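Local coordinates for endo-beta-1,4-glucanase (Bacillus licheniformis, PDB 2JEN), which hydrolyses beta-1,4-glucan chains as a family 12 glycoside hydrolase, acting as a xyloglucanase on plant cell-wall polysaccharide, at the interface of chains A and B and the interface of chains A and C. Residues are numbered along the deposited sequence; one frame, centred on the assembly and turned at random. Chains: chain A/B/C, Endo-beta-1,4-glucanase.

Contact 1: the interface of chains A and B. Residues chain A 81-82; chain B 71-72, 252-254.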
ATOM      1  N   SER A  81      -2.974   6.058 -18.345  1.00 11.34           N
ATOM      2  CA  SER A  81      -3.718   6.983 -19.197  1.00 11.81           C
ATOM      3  C   SER A  81      -3.168   6.932 -20.628  1.00 12.75           C
ATOM      4  O   SER A  81      -1.963   6.773 -20.825  1.00 14.23           O
ATOM      5  CB  SER A  81      -3.523   8.415 -18.696  1.00 12.41           C
ATOM      6  OG  SER A  81      -4.241   9.364 -19.532  1.00 12.56           O
ATOM      7  N   ASN A  82      -4.059   7.124 -21.588  1.00 11.73           N
ATOM      8  CA  ASN A  82      -3.695   7.189 -22.999  1.00 11.56           C
ATOM      9  C   ASN A  82      -3.566   8.603 -23.547  1.00 11.42           C
ATOM     10  O   ASN A  82      -3.228   8.763 -24.731  1.00 13.16           O
ATOM     11  CB  ASN A  82      -4.673   6.392 -23.860  1.00 11.64           C
ATOM     12  CG  ASN A  82      -6.077   6.952 -23.831  1.00 12.23           C
ATOM     13  OD1 ASN A  82      -6.265   8.182 -23.914  1.00 15.68           O
ATOM     14  ND2 ASN A  82      -7.086   6.081 -23.735  1.00 10.58           N
TER
ATOM     15  N   SER B  71     -13.202   7.619 -22.647  1.00 11.56           N
ATOM     16  CA  SER B  71     -12.185   7.225 -23.625  0.50 11.60           C
ATOM     17  C   SER B  71     -10.797   7.020 -23.007  1.00 11.64           C
ATOM     18  O   SER B  71      -9.816   7.014 -23.716  1.00 11.43           O
ATOM     19  CB  SER B  71     -12.102   8.250 -24.762  0.50 12.08           C
ATOM     20  OG  SER B  71     -11.616   9.488 -24.288  0.50 14.13           O
ATOM     21  N   ASP B  72     -10.744   6.819 -21.692  1.00 10.76           N
ATOM     22  CA  ASP B  72      -9.471   6.631 -21.000  1.00  9.87           C
ATOM     23  C   ASP B  72      -9.767   5.919 -19.692  1.00  9.56           C
ATOM     24  O   ASP B  72      -9.970   6.528 -18.643  1.00  9.93           O
ATOM     25  CB  ASP B  72      -8.794   7.994 -20.767  1.00 10.08           C
ATOM     26  CG  ASP B  72      -7.394   7.867 -20.205  1.00  9.57           C
ATOM     27  OD1 ASP B  72      -6.692   6.861 -20.529  1.00 10.24           O
ATOM     28  OD2 ASP B  72      -6.951   8.815 -19.480  1.00 10.91           O
ATOM     29  N   ASN B 252      -5.393  -0.419 -21.227  1.00  9.67           N
ATOM     30  CA  ASN B 252      -6.053   0.852 -21.351  1.00  9.06           C
ATOM     31  C   ASN B 252      -6.983   0.759 -22.535  1.00  9.77           C
ATOM     32  O   ASN B 252      -6.611   0.201 -23.586  1.00 11.20           O
ATOM     33  CB  ASN B 252      -5.044   1.982 -21.564  1.00 10.23           C
ATOM     34  CG  ASN B 252      -5.711   3.289 -21.802  1.00 11.13           C
ATOM     35  OD1 ASN B 252      -6.025   4.086 -20.833  1.00 13.59           O
ATOM     36  ND2 ASN B 252      -5.979   3.543 -23.040  1.00  8.43           N
ATOM     37  N   ILE B 253      -8.195   1.240 -22.365  1.00 10.02           N
ATOM     38  CA  ILE B 253      -9.226   1.255 -23.361  1.00 11.07           C
ATOM     39  C   ILE B 253      -9.483   2.699 -23.780  1.00 11.20           C
ATOM     40  O   ILE B 253      -9.695   3.578 -22.931  1.00 11.32           O
ATOM     41  CB  ILE B 253     -10.504   0.613 -22.835  1.00 10.85           C
ATOM     42  CG1 ILE B 253     -10.233  -0.874 -22.561  1.00 13.37           C
ATOM     43  CG2 ILE B 253     -11.672   0.830 -23.799  1.00 12.70           C
ATOM     44  CD1 ILE B 253     -11.330  -1.566 -21.797  1.00 15.08           C
ATOM     45  N   SER B 254      -9.408   2.954 -25.098  1.00 11.48           N
ATOM     46  CA  SER B 254      -9.513   4.299 -25.664  1.00 12.17           C
ATOM     47  C   SER B 254     -10.815   4.512 -26.429  1.00 12.83           C
ATOM     48  O   SER B 254     -11.155   5.642 -26.765  1.00 14.55           O
ATOM     49  CB  SER B 254      -8.317   4.590 -26.587  1.00 12.39           C
ATOM     50  OG  SER B 254      -8.353   3.725 -27.703  1.00 14.08           O
TER
HETATM   51  O   HOH W   1      -8.281   9.484 -25.073  1.00 24.33           O
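A:Asn82 lays its side chain alongside B:Asp72, and the two run in opposite directions past each other. Its CG lies between its own backbone N and carbonyl carbon (chi1 64°). This turn folds the amide towards chain B, next to the backbone N that also binds there. The side-chain nitrogen ND2 of A:Asn82 gives a hydrogen bond to the backbone O of B:Ser71, 2.9 Å away. The bond is straight, 180° at the hydrogen. It lies in the amide plane and uses a lone pair in the carbonyl plane. On the other branch, OD1 of A:Asn82 is 2.7 Å from water 1, which also reaches O of B:Ser71. The bond from ND2, with the water at OD1, is likely to hold the amide's rotation.

The carboxylate of B:Asp72 takes two neighbouring residues of chain A. Its OD2 accepts from the hydroxyl OG of A:Ser81 at 2.8 Å, on the syn side but tilted somewhat out of the carboxylate plane. Its OD1 accepts from the backbone N of A:Asn82 at 2.8 Å, from above the carboxylate plane.

B:Asn252 comes in across A:Asn82, with the two amide planes 89° apart. As modelled, its ND2 is 2.9 Å from ND2 of A:Asn82, which sets two donors together. This orientation is doubtful. The B:Asn252 amide may be turned over, which would let its oxygen accept from A:Asn82. The interface is not an exact two-fold and may be a crystal contact. Within chain B, OD1 of B:Asn252 as placed is 2.9 Å from OD1 of B:Asp72, an oxygen pair that a turned amide would replace with a donor and an acceptor.

Contact 2: the interface of chains A and C. Residues chain A 31-34, 37-39; chain C 29-31, 39.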
ATOM      1  N   SER A  31      12.808   7.592   0.616  0.50  9.01           N
ATOM      2  CA  SER A  31      11.890   7.450  -0.512  0.50  8.73           C
ATOM      3  C   SER A  31      10.455   7.908  -0.173  0.50  8.51           C
ATOM      4  O   SER A  31       9.816   7.415   0.774  0.50  9.31           O
ATOM      5  CB  SER A  31      11.906   6.026  -1.048  0.50  9.10           C
ATOM      6  OG  SER A  31      11.393   5.104  -0.118  0.50 10.86           O
ATOM      7  N   SER A  32       9.951   8.875  -0.930  0.50  8.39           N
ATOM      8  CA  SER A  32       8.737   9.563  -0.546  0.50  8.37           C
ATOM      9  C   SER A  32       7.729   9.529  -1.685  0.50  7.74           C
ATOM     10  O   SER A  32       8.132   9.427  -2.850  0.50  7.56           O
ATOM     11  CB  SER A  32       9.073  10.984  -0.088  0.50  8.66           C
ATOM     12  OG  SER A  32       8.064  11.545   0.735  0.50  9.21           O
ATOM     13  N   SER A  33       6.431   9.636  -1.365  1.00  8.46           N
ATOM     14  CA  SER A  33       5.416   9.322  -2.350  0.75  8.77           C
ATOM     15  C   SER A  33       4.240  10.275  -2.442  1.00  8.61           C
ATOM     16  O   SER A  33       3.361  10.068  -3.278  1.00 10.22           O
ATOM     17  CB  SER A  33       4.896   7.916  -2.126  0.75 10.40           C
ATOM     18  OG  SER A  33       5.962   6.976  -2.169  0.75 12.41           O
ATOM     19  N   ASN A  34       4.198  11.330  -1.646  1.00  8.70           N
ATOM     20  CA  ASN A  34       3.093  12.274  -1.726  1.00  8.53           C
ATOM     21  C   ASN A  34       3.382  13.391  -2.723  1.00  8.74           C
ATOM     22  O   ASN A  34       4.534  13.707  -3.021  1.00  9.11           O
ATOM     23  CB  ASN A  34       2.725  12.870  -0.353  1.00  9.27           C
ATOM     24  CG  ASN A  34       2.146  11.869   0.621  1.00  9.93           C
ATOM     25  OD1 ASN A  34       2.801  11.535   1.572  1.00 17.06           O
ATOM     26  ND2 ASN A  34       0.983  11.357   0.381  1.00 12.35           N
ATOM     27  N   ASP A  37       6.350  16.259  -2.644  1.00  8.57           N
ATOM     28  CA  ASP A  37       7.441  15.926  -1.719  1.00  8.56           C
ATOM     29  C   ASP A  37       8.802  16.291  -2.302  1.00  8.92           C
ATOM     30  O   ASP A  37       8.999  16.274  -3.516  1.00  9.18           O
ATOM     31  CB  ASP A  37       7.405  14.460  -1.316  1.00  8.07           C
ATOM     32  CG  ASP A  37       6.231  14.095  -0.398  1.00  8.45           C
ATOM     33  OD1 ASP A  37       5.492  14.990   0.058  1.00  9.14           O
ATOM     34  OD2 ASP A  37       6.090  12.877  -0.092  1.00  8.66           O
ATOM     35  N   LYS A  38       9.751  16.588  -1.402  1.00  8.91           N
ATOM     36  CA  LYS A  38      11.088  17.001  -1.790  1.00  8.85           C
ATOM     37  C   LYS A  38      12.125  16.247  -0.989  1.00  9.15           C
ATOM     38  O   LYS A  38      12.038  16.184   0.244  1.00  9.96           O
ATOM     39  CB  LYS A  38      11.279  18.497  -1.573  1.00  9.81           C
ATOM     40  CG  LYS A  38      10.335  19.364  -2.410  1.00 10.78           C
ATOM     41  CD  LYS A  38      10.450  20.861  -2.150  1.00 11.85           C
ATOM     42  CE  LYS A  38       9.528  21.632  -3.083  1.00 14.79           C
ATOM     43  NZ  LYS A  38       9.568  23.081  -2.842  1.00 19.47           N
ATOM     44  N   LEU A  39      13.103  15.687  -1.691  1.00  8.76           N
ATOM     45  CA  LEU A  39      14.272  15.100  -1.087  1.00  8.93           C
ATOM     46  C   LEU A  39      15.498  15.916  -1.460  1.00  9.12           C
ATOM     47  O   LEU A  39      16.028  15.836  -2.582  1.00  9.72           O
ATOM     48  CB  LEU A  39      14.488  13.630  -1.485  1.00  9.68           C
ATOM     49  CG  LEU A  39      13.402  12.656  -1.025  1.00  9.36           C
ATOM     50  CD1 LEU A  39      13.594  11.268  -1.612  1.00 10.40           C
ATOM     51  CD2 LEU A  39      13.349  12.568   0.512  1.00 10.74           C
TER
ATOM     52  N   ALA C  29       8.590  18.880   2.238  1.00 10.03           N
ATOM     53  CA  ALA C  29       8.132  17.786   3.142  1.00  9.40           C
ATOM     54  C   ALA C  29       8.479  16.464   2.509  1.00  8.99           C
ATOM     55  O   ALA C  29       8.544  16.344   1.294  1.00  9.90           O
ATOM     56  CB  ALA C  29       6.626  17.896   3.364  1.00 10.46           C
ATOM     57  N   ALA C  30       8.665  15.462   3.349  1.00  8.74           N
ATOM     58  CA  ALA C  30       8.954  14.105   2.926  1.00  8.79           C
ATOM     59  C   ALA C  30       8.549  13.090   3.981  1.00  9.01           C
ATOM     60  O   ALA C  30       8.433  13.433   5.162  1.00  9.75           O
ATOM     61  CB  ALA C  30      10.409  13.932   2.539  1.00 10.23           C
ATOM     62  N   SER C  31       8.312  11.848   3.548  0.50  9.01           N
ATOM     63  CA  SER C  31       7.883  10.749   4.410  0.50  8.73           C
ATOM     64  C   SER C  31       8.313   9.367   3.873  0.50  8.51           C
ATOM     65  O   SER C  31       7.992   8.976   2.736  0.50  9.31           O
ATOM     66  CB  SER C  31       6.382  10.807   4.653  0.50  9.10           C
ATOM     67  OG  SER C  31       5.645  10.579   3.477  0.50 10.86           O
ATOM     68  N   LEU C  39      15.750  10.870   7.379  1.00  8.76           N
ATOM     69  CA  LEU C  39      15.373  12.187   6.931  1.00  8.93           C
ATOM     70  C   LEU C  39      16.166  13.228   7.703  1.00  9.12           C
ATOM     71  O   LEU C  39      15.885  13.538   8.873  1.00  9.72           O
ATOM     72  CB  LEU C  39      13.868  12.470   7.075  1.00  9.68           C
ATOM     73  CG  LEU C  39      12.948  11.597   6.220  1.00  9.36           C
ATOM     74  CD1 LEU C  39      11.482  11.813   6.556  1.00 10.40           C
ATOM     75  CD2 LEU C  39      13.180  11.850   4.718  1.00 10.74           C
TER
HETATM   76  O   HOH W   2      11.253  18.017   2.191  1.00 11.32           O
HETATM   77  O   HOH W   3       5.647   8.913   1.307  1.00 16.46           O
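C:Ala29 and strand 30-32 of chain C pass alongside strand 30-32 of chain A, the loop after it and the start of strand 38-41. C:Ala29 and C:Ser31 meet A:Lys38 and A:Ser32 directly. The backbone N of A:Lys38 gives a hydrogen bond to O of C:Ala29, 3.0 Å away. Two residues along, the backbone N of C:Ser31 gives one to the hydroxyl OG of A:Ser32 at 2.8 Å, a nearly straight bond (160° at H). The hydroxyl thus acts as acceptor, in a place where a backbone carbonyl might serve in a regular sheet. OG of A:Ser32 is anti to its backbone N (chi1 -159°), which points it at chain C.

A:Asp37 positions this hydroxyl from behind, and its own side chain also lies against O of C:Ala29. Its carboxylate OD2 accepts from OG of A:Ser32 at 2.5 Å and from the backbone N of A:Asn34 at 2.9 Å. The two donors come from opposite faces of the carboxylate plane. An alanine in place of A:Asp37 would probably leave the hydroxyl of A:Ser32 free to turn away from C:Ser31 and the backbone N of A:Asn34 without its acceptor.

Water 3 joins N of A:Ser33 to both O and OG of C:Ser31. Water 2 joins O of A:Lys38 to N of C:Ala29. The apolar part is small: the methyl CD2 of A:Leu39 rests 3.8 Å from CB of C:Ala30. Backbone O atoms of A:Ser31 and C:Ser31 are 3.1 Å apart; both can only accept, so this approach is unfavourable.

The interface is two-fold symmetric, so each bond has a twin, but the pair may form only in the crystal. The site lies at the N-terminal edge of the family's beta-jelly-roll sandwich, where the first modelled residues meet its first two strands.

The C-alpha centres of contact 1 and contact 2 are about 30 Å apart, and the two share no residues. Chain A is common to both. It uses the loop after strand 72-79 in contact 1, and its first two strands and the loop between them in contact 2. Contact 1 pairs unlike surfaces, since chain B offers the start of that same strand and the end of strand 247-253. Contact 2 pairs like surfaces about a two-fold. Chain A can therefore touch B and C at once. The deposited assembly holds six copies, but a biological oligomer is not established by these contacts.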